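Side-chain contact in spike protein P1 (Pseudoalteromonas phage pm2, PDB 2VVE), which serves as the receptor-binding spike at the fivefold vertices of the virion, its C-terminal part recognising the host receptor: residues A[103-106]-A[107-111]. Residues are numbered along the deposited sequence; the frame is centred on the assembly and turned at random.
Sequences EGRT and ALEAN
Atom OE2 of Glu-109 is gripped by two arginines: Arg-105, one helical turn earlier, and Arg-203, which forms a second salt bridge with the same oxygen. In the first bridge NH1 of Arg-105 donates to OE2 of Glu-109 over 2.9 Å. The oxygen lies almost in the guanidinium plane, yet the donor comes from above the carboxylate, the two flat groups being turned 63° apart. The arginine chain leaves with CG trans to the main-chain nitrogen (chi1 -175°), runs extended and turns at chi3, which brings NH1 of Arg-105 back to the carboxylate; on the way CG of Arg-105 passes 3.4 Å from OE2 of Glu-109. A water completes a small ring, donating to OE1 of Glu-109 at 2.6 Å and weakly accepting from NH1 of Arg-105. Two cationic neighbours would be expected to keep the carboxylate ionised.

Helix 105-110, of under two turns, thus illustrates a side-chain salt bridge at the same i to i+4 spacing as three backbone bonds: Leu-108 N to Gly-104 O, Glu-109 N to Arg-105 O and Ala-110 N to Thr-106 O. Gly-104 is the N-cap, and at the first turn a water links Glu-103 O to Ala-107 N. CB of Glu-103 meets CB of Ala-107 at 3.7 Å. At the other end ND2 of Asn-111 reaches back to Ala-107 O, 3.0 Å away.

The helix leans against one sheet of a beta-sandwich domain, consistent with the jelly-roll type of the spike's neighbouring domain: Leu-108 packs on Tyr-158, Leu-169 and Phe-205 of strands 151-160, 169-172 and 200-208, the last also carrying Arg-203, while Asp-167, in the loop before strand 169-172, accepts a hydrogen bond from Thr-106 N.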
ATOM      1  N   GLU A 103     -37.454   2.883   8.190  1.00 16.87           N
ATOM      2  CA  GLU A 103     -36.948   3.429   9.449  1.00 14.04           C
ATOM      3  C   GLU A 103     -35.512   3.939   9.291  1.00 18.59           C
ATOM      4  O   GLU A 103     -34.882   4.433  10.251  1.00 16.96           O
ATOM      5  CB  GLU A 103     -37.010   2.343  10.532  1.00 12.13           C
ATOM      6  CG  GLU A 103     -38.426   1.835  10.835  1.00 17.63           C
ATOM      7  CD  GLU A 103     -39.154   2.661  11.878  1.00 45.27           C
ATOM      8  OE1 GLU A 103     -38.880   3.876  11.996  1.00 49.66           O
ATOM      9  OE2 GLU A 103     -40.013   2.086  12.578  1.00 36.54           O
ATOM     10  N   GLY A 104     -34.998   3.817   8.072  1.00 15.92           N
ATOM     11  CA  GLY A 104     -33.643   4.246   7.777  1.00 15.73           C
ATOM     12  C   GLY A 104     -32.627   3.133   7.928  1.00 15.34           C
ATOM     13  O   GLY A 104     -32.899   2.107   8.552  1.00 14.00           O
ATOM     14  N   ARG A 105     -31.450   3.361   7.359  1.00 14.76           N
ATOM     15  CA  ARG A 105     -30.405   2.337   7.277  1.00 13.08           C
ATOM     16  C   ARG A 105     -29.963   1.801   8.649  1.00  9.90           C
ATOM     17  O   ARG A 105     -29.896   0.583   8.863  1.00 10.58           O
ATOM     18  CB  ARG A 105     -29.203   2.894   6.521  1.00 14.57           C
ATOM     19  CG  ARG A 105     -28.128   1.865   6.287  1.00 12.98           C
ATOM     20  CD  ARG A 105     -26.798   2.525   5.861  1.00 13.27           C
ATOM     21  NE  ARG A 105     -26.265   3.442   6.865  1.00 23.70           N
ATOM     22  CZ  ARG A 105     -25.623   3.082   7.979  1.00 23.02           C
ATOM     23  NH1 ARG A 105     -25.422   1.806   8.275  1.00 30.72           N
ATOM     24  NH2 ARG A 105     -25.181   4.013   8.810  1.00 30.19           N
ATOM     25  N   THR A 106     -29.643   2.713   9.566  1.00 12.55           N
ATOM     26  CA  THR A 106     -29.159   2.324  10.892  1.00 16.32           C
ATOM     27  C   THR A 106     -30.150   1.386  11.597  1.00 14.01           C
ATOM     28  O   THR A 106     -29.753   0.360  12.154  1.00 12.60           O
ATOM     29  CB  THR A 106     -28.840   3.561  11.755  1.00 13.12           C
ATOM     30  OG1 THR A 106     -27.808   4.310  11.106  1.00 14.66           O
ATOM     31  CG2 THR A 106     -28.366   3.155  13.149  1.00 15.56           C
ATOM     32  N   ALA A 107     -31.435   1.714  11.524  1.00 13.47           N
ATOM     33  CA  ALA A 107     -32.469   0.954  12.241  1.00 15.64           C
ATOM     34  C   ALA A 107     -32.611  -0.459  11.663  1.00  9.92           C
ATOM     35  O   ALA A 107     -32.758  -1.434  12.403  1.00 14.10           O
ATOM     36  CB  ALA A 107     -33.793   1.696  12.200  1.00 15.42           C
ATOM     37  N   LEU A 108     -32.519  -0.569  10.345  1.00  9.28           N
ATOM     38  CA  LEU A 108     -32.678  -1.868   9.687  1.00 13.39           C
ATOM     39  C   LEU A 108     -31.494  -2.783  10.020  1.00 14.57           C
ATOM     40  O   LEU A 108     -31.680  -3.973  10.324  1.00 11.45           O
ATOM     41  CB  LEU A 108     -32.890  -1.707   8.174  1.00 10.80           C
ATOM     42  CG  LEU A 108     -34.379  -1.733   7.777  1.00 16.59           C
ATOM     43  CD1 LEU A 108     -35.219  -0.598   8.424  1.00 12.46           C
ATOM     44  CD2 LEU A 108     -34.585  -1.756   6.253  1.00 15.54           C
ATOM     45  N   GLU A 109     -30.289  -2.218   9.990  1.00 12.30           N
ATOM     46  CA  GLU A 109     -29.085  -2.975  10.335  1.00 12.14           C
ATOM     47  C   GLU A 109     -29.126  -3.380  11.813  1.00 16.22           C
ATOM     48  O   GLU A 109     -28.748  -4.500  12.159  1.00 14.89           O
ATOM     49  CB  GLU A 109     -27.810  -2.177  10.006  1.00 14.31           C
ATOM     50  CG  GLU A 109     -27.615  -1.909   8.523  1.00 16.46           C
ATOM     51  CD  GLU A 109     -26.282  -1.238   8.210  1.00 18.57           C
ATOM     52  OE1 GLU A 109     -25.393  -1.213   9.087  1.00 22.20           O
ATOM     53  OE2 GLU A 109     -26.133  -0.723   7.087  1.00 17.91           O
ATOM     54  N   ALA A 110     -29.606  -2.479  12.673  1.00 12.92           N
ATOM     55  CA  ALA A 110     -29.683  -2.747  14.116  1.00 18.50           C
ATOM     56  C   ALA A 110     -30.601  -3.937  14.419  1.00 14.68           C
ATOM     57  O   ALA A 110     -30.433  -4.637  15.425  1.00 17.78           O
ATOM     58  CB  ALA A 110     -30.152  -1.501  14.871  1.00 16.39           C
ATOM     59  N   ASN A 111     -31.580  -4.138  13.538  1.00 13.64           N
ATOM     60  CA  ASN A 111     -32.591  -5.163  13.728  1.00 15.16           C
ATOM     61  C   ASN A 111     -32.355  -6.361  12.817  1.00 15.46           C
ATOM     62  O   ASN A 111     -33.258  -7.178  12.587  1.00 18.13           O
ATOM     63  CB  ASN A 111     -33.977  -4.557  13.524  1.00 15.39           C
ATOM     64  CG  ASN A 111     -34.449  -3.798  14.745  1.00 21.67           C
ATOM     65  OD1 ASN A 111     -34.890  -4.406  15.728  1.00 19.33           O
ATOM     66  ND2 ASN A 111     -34.344  -2.467  14.707  1.00 17.86           N
TER
HETATM   67  O   HOH W   1     -32.160   4.496  11.023  1.00 13.04           O
HETATM   68  O   HOH W   2     -25.557   0.470  11.103  1.00 27.89           O